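Local coordinates for protein amidohydrolase (PDB 4DZH) that probably acts as a zinc-dependent deaminase of adenosine-type compounds such as 5'-methylthioadenosine, at residues Lys151-Asp165 with Asp191-Thr205. Numbering follows the deposited sequence.
Sequences KQHGFRALVGAVIID and DPLISTAFAPHAPYT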
loop_
_atom_site.group_PDB
_atom_site.type_symbol
_atom_site.label_atom_id
_atom_site.label_comp_id
_atom_site.label_asym_id
_atom_site.label_seq_id
_atom_site.Cartn_x
_atom_site.Cartn_y
_atom_site.Cartn_z
ATOM N N LYS A 151 -10.521 21.967 15.253
ATOM C CA LYS A 151 -10.118 23.354 15.521
ATOM C C LYS A 151 -9.126 23.331 16.676
ATOM O O LYS A 151 -8.068 23.947 16.594
ATOM C CB LYS A 151 -11.323 24.200 15.874
ATOM C CG LYS A 151 -10.950 25.661 16.163
ATOM C CD LYS A 151 -10.289 26.296 14.944
ATOM C CE LYS A 151 -9.955 27.803 15.193
ATOM N NZ LYS A 151 -9.814 28.577 13.937
ATOM N N GLN A 152 -9.434 22.593 17.742
ATOM C CA GLN A 152 -8.532 22.558 18.923
ATOM C C GLN A 152 -7.118 22.051 18.551
ATOM O O GLN A 152 -6.087 22.500 19.099
ATOM C CB GLN A 152 -9.176 21.671 20.007
ATOM C CG GLN A 152 -8.334 21.415 21.266
ATOM C CD GLN A 152 -8.721 20.101 21.960
ATOM O OE1 GLN A 152 -9.862 19.626 21.823
ATOM N NE2 GLN A 152 -7.760 19.497 22.695
ATOM N N HIS A 153 -7.042 21.120 17.599
ATOM C CA HIS A 153 -5.768 20.570 17.207
ATOM C C HIS A 153 -5.102 21.333 16.077
ATOM O O HIS A 153 -4.025 20.917 15.570
ATOM C CB HIS A 153 -5.912 19.085 16.793
ATOM C CG HIS A 153 -6.127 18.166 17.950
ATOM N ND1 HIS A 153 -7.360 17.950 18.509
ATOM C CD2 HIS A 153 -5.238 17.487 18.715
ATOM C CE1 HIS A 153 -7.236 17.130 19.544
ATOM N NE2 HIS A 153 -5.960 16.844 19.691
ATOM N N GLY A 154 -5.736 22.411 15.640
ATOM C CA GLY A 154 -5.221 23.128 14.497
ATOM C C GLY A 154 -5.202 22.391 13.174
ATOM O O GLY A 154 -4.306 22.597 12.371
ATOM N N PHE A 155 -6.210 21.548 12.930
ATOM C CA PHE A 155 -6.199 20.657 11.790
ATOM C C PHE A 155 -7.301 21.106 10.830
ATOM O O PHE A 155 -8.384 21.437 11.286
ATOM C CB PHE A 155 -6.419 19.203 12.272
ATOM C CG PHE A 155 -6.194 18.166 11.202
ATOM C CD1 PHE A 155 -7.173 17.873 10.246
ATOM C CD2 PHE A 155 -4.994 17.486 11.149
ATOM C CE1 PHE A 155 -6.931 16.929 9.245
ATOM C CE2 PHE A 155 -4.725 16.541 10.129
ATOM C CZ PHE A 155 -5.707 16.248 9.186
ATOM N N ARG A 156 -6.995 21.179 9.525
ATOM C CA ARG A 156 -7.948 21.755 8.577
ATOM C C ARG A 156 -9.039 20.756 8.179
ATOM O O ARG A 156 -8.775 19.579 7.942
ATOM C CB ARG A 156 -7.202 22.234 7.331
ATOM C CG ARG A 156 -8.011 23.238 6.478
ATOM C CD ARG A 156 -7.153 23.744 5.330
ATOM N NE ARG A 156 -5.929 24.361 5.825
ATOM C CZ ARG A 156 -5.867 25.597 6.328
ATOM N NH1 ARG A 156 -6.973 26.348 6.441
ATOM N NH2 ARG A 156 -4.703 26.082 6.743
ATOM N N ALA A 157 -10.270 21.242 8.078
ATOM C CA ALA A 157 -11.348 20.322 7.722
ATOM C C ALA A 157 -12.519 21.007 7.078
ATOM O O ALA A 157 -12.948 22.086 7.493
ATOM C CB ALA A 157 -11.841 19.610 8.975
ATOM N N LEU A 158 -13.084 20.303 6.112
ATOM C CA LEU A 158 -14.462 20.602 5.647
ATOM C C LEU A 158 -15.322 19.578 6.373
ATOM O O LEU A 158 -15.126 18.351 6.183
ATOM C CB LEU A 158 -14.555 20.413 4.123
ATOM C CG LEU A 158 -15.976 20.649 3.554
ATOM C CD1 LEU A 158 -16.489 22.065 3.822
ATOM C CD2 LEU A 158 -16.029 20.367 2.050
ATOM N N VAL A 159 -16.207 20.051 7.253
ATOM C CA VAL A 159 -16.938 19.157 8.158
ATOM C C VAL A 159 -18.366 19.049 7.693
ATOM O O VAL A 159 -19.055 20.065 7.526
ATOM C CB VAL A 159 -16.896 19.679 9.609
ATOM C CG1 VAL A 159 -17.760 18.797 10.516
ATOM C CG2 VAL A 159 -15.461 19.693 10.115
ATOM N N GLY A 160 -18.802 17.823 7.448
ATOM C CA GLY A 160 -20.155 17.654 6.935
ATOM C C GLY A 160 -21.226 17.449 7.989
ATOM O O GLY A 160 -21.025 16.697 8.958
ATOM N N ALA A 161 -22.386 18.053 7.754
ATOM C CA ALA A 161 -23.552 17.860 8.593
ATOM C C ALA A 161 -24.387 16.761 7.930
ATOM O O ALA A 161 -24.926 16.935 6.831
ATOM C CB ALA A 161 -24.368 19.194 8.671
ATOM N N VAL A 162 -24.435 15.598 8.571
ATOM C CA VAL A 162 -25.181 14.464 8.016
ATOM C C VAL A 162 -26.680 14.756 7.859
ATOM O O VAL A 162 -27.325 15.273 8.799
ATOM C CB VAL A 162 -25.023 13.190 8.916
ATOM C CG1 VAL A 162 -25.879 12.041 8.394
ATOM C CG2 VAL A 162 -23.571 12.747 9.027
ATOM N N ILE A 163 -27.226 14.414 6.690
ATOM C CA ILE A 163 -28.664 14.437 6.495
ATOM C C ILE A 163 -29.088 13.013 6.086
ATOM O O ILE A 163 -28.531 12.448 5.135
ATOM C CB ILE A 163 -29.063 15.399 5.356
ATOM C CG1 ILE A 163 -28.577 16.820 5.637
ATOM C CG2 ILE A 163 -30.578 15.319 5.078
ATOM C CD1 ILE A 163 -29.237 17.471 6.905
ATOM N N ILE A 164 -30.069 12.425 6.775
ATOM C CA ILE A 164 -30.497 11.060 6.456
ATOM C C ILE A 164 -31.952 10.925 6.921
ATOM O O ILE A 164 -32.399 11.656 7.820
ATOM C CB ILE A 164 -29.508 10.020 7.102
ATOM C CG1 ILE A 164 -29.737 8.610 6.559
ATOM C CG2 ILE A 164 -29.539 10.041 8.625
ATOM C CD1 ILE A 164 -28.674 7.636 7.003
ATOM N N ASP A 165 -32.695 10.016 6.299
ATOM C CA ASP A 165 -34.132 9.917 6.598
ATOM C C ASP A 165 -34.404 9.206 7.917
ATOM O O ASP A 165 -35.556 9.135 8.327
ATOM C CB ASP A 165 -34.861 9.067 5.553
ATOM C CG ASP A 165 -34.955 9.709 4.184
ATOM O OD1 ASP A 165 -34.651 10.907 4.003
ATOM O OD2 ASP A 165 -35.395 8.975 3.266
ATOM N N ASP A 191 -14.431 30.842 9.632
ATOM C CA ASP A 191 -13.284 30.351 10.383
ATOM C C ASP A 191 -12.190 29.986 9.386
ATOM O O ASP A 191 -12.488 29.444 8.317
ATOM C CB ASP A 191 -13.662 29.103 11.178
ATOM C CG ASP A 191 -12.570 28.680 12.138
ATOM O OD1 ASP A 191 -11.658 27.885 11.745
ATOM O OD2 ASP A 191 -12.600 29.154 13.301
ATOM N N PRO A 192 -10.924 30.324 9.704
ATOM C CA PRO A 192 -9.848 30.051 8.729
ATOM C C PRO A 192 -9.459 28.567 8.564
ATOM O O PRO A 192 -8.879 28.193 7.542
ATOM C CB PRO A 192 -8.657 30.821 9.306
ATOM C CG PRO A 192 -8.905 30.875 10.767
ATOM C CD PRO A 192 -10.412 30.998 10.913
ATOM N N LEU A 193 -9.757 27.753 9.565
ATOM C CA LEU A 193 -9.416 26.331 9.538
ATOM C C LEU A 193 -10.599 25.404 9.176
ATOM O O LEU A 193 -10.391 24.396 8.487
ATOM C CB LEU A 193 -8.821 25.919 10.884
ATOM C CG LEU A 193 -7.300 25.989 11.069
ATOM C CD1 LEU A 193 -6.917 25.607 12.502
ATOM C CD2 LEU A 193 -6.542 25.137 10.053
ATOM N N ILE A 194 -11.794 25.727 9.680
ATOM C CA ILE A 194 -12.971 24.866 9.577
ATOM C C ILE A 194 -14.014 25.508 8.690
ATOM O O ILE A 194 -14.381 26.701 8.875
ATOM C CB ILE A 194 -13.615 24.638 10.945
ATOM C CG1 ILE A 194 -12.583 24.129 11.986
ATOM C CG2 ILE A 194 -14.864 23.728 10.811
ATOM C CD1 ILE A 194 -11.950 22.805 11.627
ATOM N N SER A 195 -14.445 24.742 7.692
ATOM C CA SER A 195 -15.621 25.098 6.905
ATOM C C SER A 195 -16.642 23.958 6.988
ATOM O O SER A 195 -16.324 22.834 7.450
ATOM C CB SER A 195 -15.246 25.389 5.446
ATOM O OG SER A 195 -14.414 26.540 5.369
ATOM N N THR A 196 -17.858 24.240 6.528
ATOM C CA THR A 196 -18.929 23.278 6.705
ATOM C C THR A 196 -19.593 22.910 5.390
ATOM O O THR A 196 -19.595 23.700 4.439
ATOM C CB THR A 196 -19.998 23.786 7.683
ATOM O OG1 THR A 196 -20.649 24.959 7.156
ATOM C CG2 THR A 196 -19.362 24.106 9.058
ATOM N N ALA A 197 -20.149 21.701 5.346
ATOM C CA ALA A 197 -20.820 21.217 4.125
ATOM C C ALA A 197 -22.061 20.446 4.533
ATOM O O ALA A 197 -22.180 20.042 5.689
ATOM C CB ALA A 197 -19.880 20.257 3.360
ATOM N N PHE A 198 -23.007 20.281 3.605
ATOM C CA PHE A 198 -24.060 19.315 3.812
ATOM C C PHE A 198 -23.558 17.949 3.407
ATOM O O PHE A 198 -22.863 17.814 2.398
ATOM C CB PHE A 198 -25.267 19.679 2.978
ATOM C CG PHE A 198 -26.121 20.766 3.604
ATOM C CD1 PHE A 198 -27.019 20.456 4.632
ATOM C CD2 PHE A 198 -26.005 22.094 3.190
ATOM C CE1 PHE A 198 -27.796 21.454 5.220
ATOM C CE2 PHE A 198 -26.776 23.096 3.772
ATOM C CZ PHE A 198 -27.679 22.790 4.780
ATOM N N ALA A 199 -23.927 16.931 4.178
ATOM C CA ALA A 199 -23.553 15.563 3.872
ATOM C C ALA A 199 -24.780 14.651 3.840
ATOM O O ALA A 199 -24.949 13.788 4.719
ATOM C CB ALA A 199 -22.520 15.044 4.884
ATOM N N PRO A 200 -25.628 14.811 2.823
ATOM C CA PRO A 200 -26.659 13.777 2.698
ATOM C C PRO A 200 -25.992 12.400 2.519
ATOM O O PRO A 200 -24.969 12.255 1.822
ATOM C CB PRO A 200 -27.421 14.204 1.447
ATOM C CG PRO A 200 -26.393 14.949 0.598
ATOM C CD PRO A 200 -25.570 15.709 1.666
ATOM N N HIS A 201 -26.519 11.394 3.203
ATOM C CA HIS A 201 -25.782 10.145 3.319
ATOM C C HIS A 201 -25.587 9.410 1.979
ATOM O O HIS A 201 -24.452 9.107 1.580
ATOM C CB HIS A 201 -26.388 9.221 4.378
ATOM C CG HIS A 201 -25.789 7.853 4.365
ATOM N ND1 HIS A 201 -26.430 6.752 3.827
ATOM C CD2 HIS A 201 -24.568 7.421 4.765
ATOM C CE1 HIS A 201 -25.634 5.699 3.911
ATOM N NE2 HIS A 201 -24.504 6.076 4.489
ATOM N N ALA A 202 -26.683 9.108 1.294
ATOM C CA ALA A 202 -26.634 8.352 0.043
ATOM C C ALA A 202 -27.991 8.545 -0.666
ATOM O O ALA A 202 -28.982 8.960 -0.031
ATOM C CB ALA A 202 -26.413 6.874 0.328
ATOM N N PRO A 203 -28.045 8.275 -1.976
ATOM C CA PRO A 203 -29.333 8.467 -2.675
ATOM C C PRO A 203 -30.437 7.580 -2.095
ATOM O O PRO A 203 -31.627 7.981 -2.156
ATOM C CB PRO A 203 -28.998 8.065 -4.115
ATOM C CG PRO A 203 -27.510 8.388 -4.242
ATOM C CD PRO A 203 -26.948 7.951 -2.907
ATOM N N TYR A 204 -30.072 6.406 -1.569
ATOM C CA TYR A 204 -31.050 5.435 -1.057
ATOM C C TYR A 204 -31.462 5.676 0.401
ATOM O O TYR A 204 -32.326 4.972 0.930
ATOM C CB TYR A 204 -30.564 3.992 -1.215
ATOM C CG TYR A 204 -29.158 3.759 -0.679
ATOM C CD1 TYR A 204 -28.949 3.456 0.664
ATOM C CD2 TYR A 204 -28.060 3.838 -1.522
ATOM C CE1 TYR A 204 -27.679 3.241 1.159
ATOM C CE2 TYR A 204 -26.785 3.634 -1.041
ATOM C CZ TYR A 204 -26.602 3.326 0.286
ATOM O OH TYR A 204 -25.324 3.131 0.742
ATOM N N THR A 205 -30.861 6.661 1.058
ATOM C CA THR A 205 -31.213 6.940 2.455
ATOM C C THR A 205 -31.706 8.354 2.625
ATOM O O THR A 205 -31.960 8.783 3.749
ATOM C CB THR A 205 -30.033 6.762 3.420
ATOM O OG1 THR A 205 -28.917 7.555 2.971
ATOM C CG2 THR A 205 -29.619 5.295 3.548
HETATM O O HOH W 1 -5.621 28.659 8.024
HETATM O O HOH W 2 -9.885 25.908 5.609
#
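Val159 N donates to Ser195 O (2.8 Å) and Ala197 N to Val159 O, so Val159 bonds to both neighbours of its bridge partner Thr196, as a parallel pair requires. The same pattern repeats along the ladder, from Ala157 N on Leu193 O to His201 N on Ile163 O. The two strand segments, 156-163 and 194-200, have axes 34° apart. One bond is irregular: Ile163 N stands 60° out of the carbonyl plane of Ala199 O and misses its lone pairs, but regular geometry resumes at His201 N. Beyond it, Asp165 N bonds to Thr205 O (2.9 Å).

At the opposite end the evidence is ionic. The Lys151 chain, bent at chi2 (60°), brings NZ to Asp191 OD2 (2.9 Å) on the syn side of the carboxylate. Asp191 OD1 accepts Leu193 N and Ile194 N from opposite faces of its plane, the first bond closing an Asx turn, the two together an Asx motif that fixes the carboxylate just before the strand. Leu193 CD2 lies over one guanidinium face of Arg156, while Pro192 O takes a weak bond from NH1 at the edge; NE of Arg156 is salt-bridged to Asp380.

Apolar contacts divide between the sheet faces. Leu158 CD1 reaches Ala197 CB (3.9 Å) on one; on the other Val159 CG2 touches Ile194 CG2, and Ile163 CG1 approaches the edge of the Phe198 ring (CD1, 4.1 Å). Ile163 and Phe198 both also touch Val214 of helix 208-221. Past the strands, Ile164 CD1 packs on His201 CB (3.8 Å), and CG1 on Thr205 CB. The His201 ring is held by an in-plane bond between ND1 and Thr205 OG1, and meets His228, a zinc ligand whose ND1 bonds to His201 O.

Together with helix 174-188 these strands form a parallel beta-alpha-beta unit of the amidohydrolase TIM barrel; the C-terminal ends of the strands lead toward the zinc site.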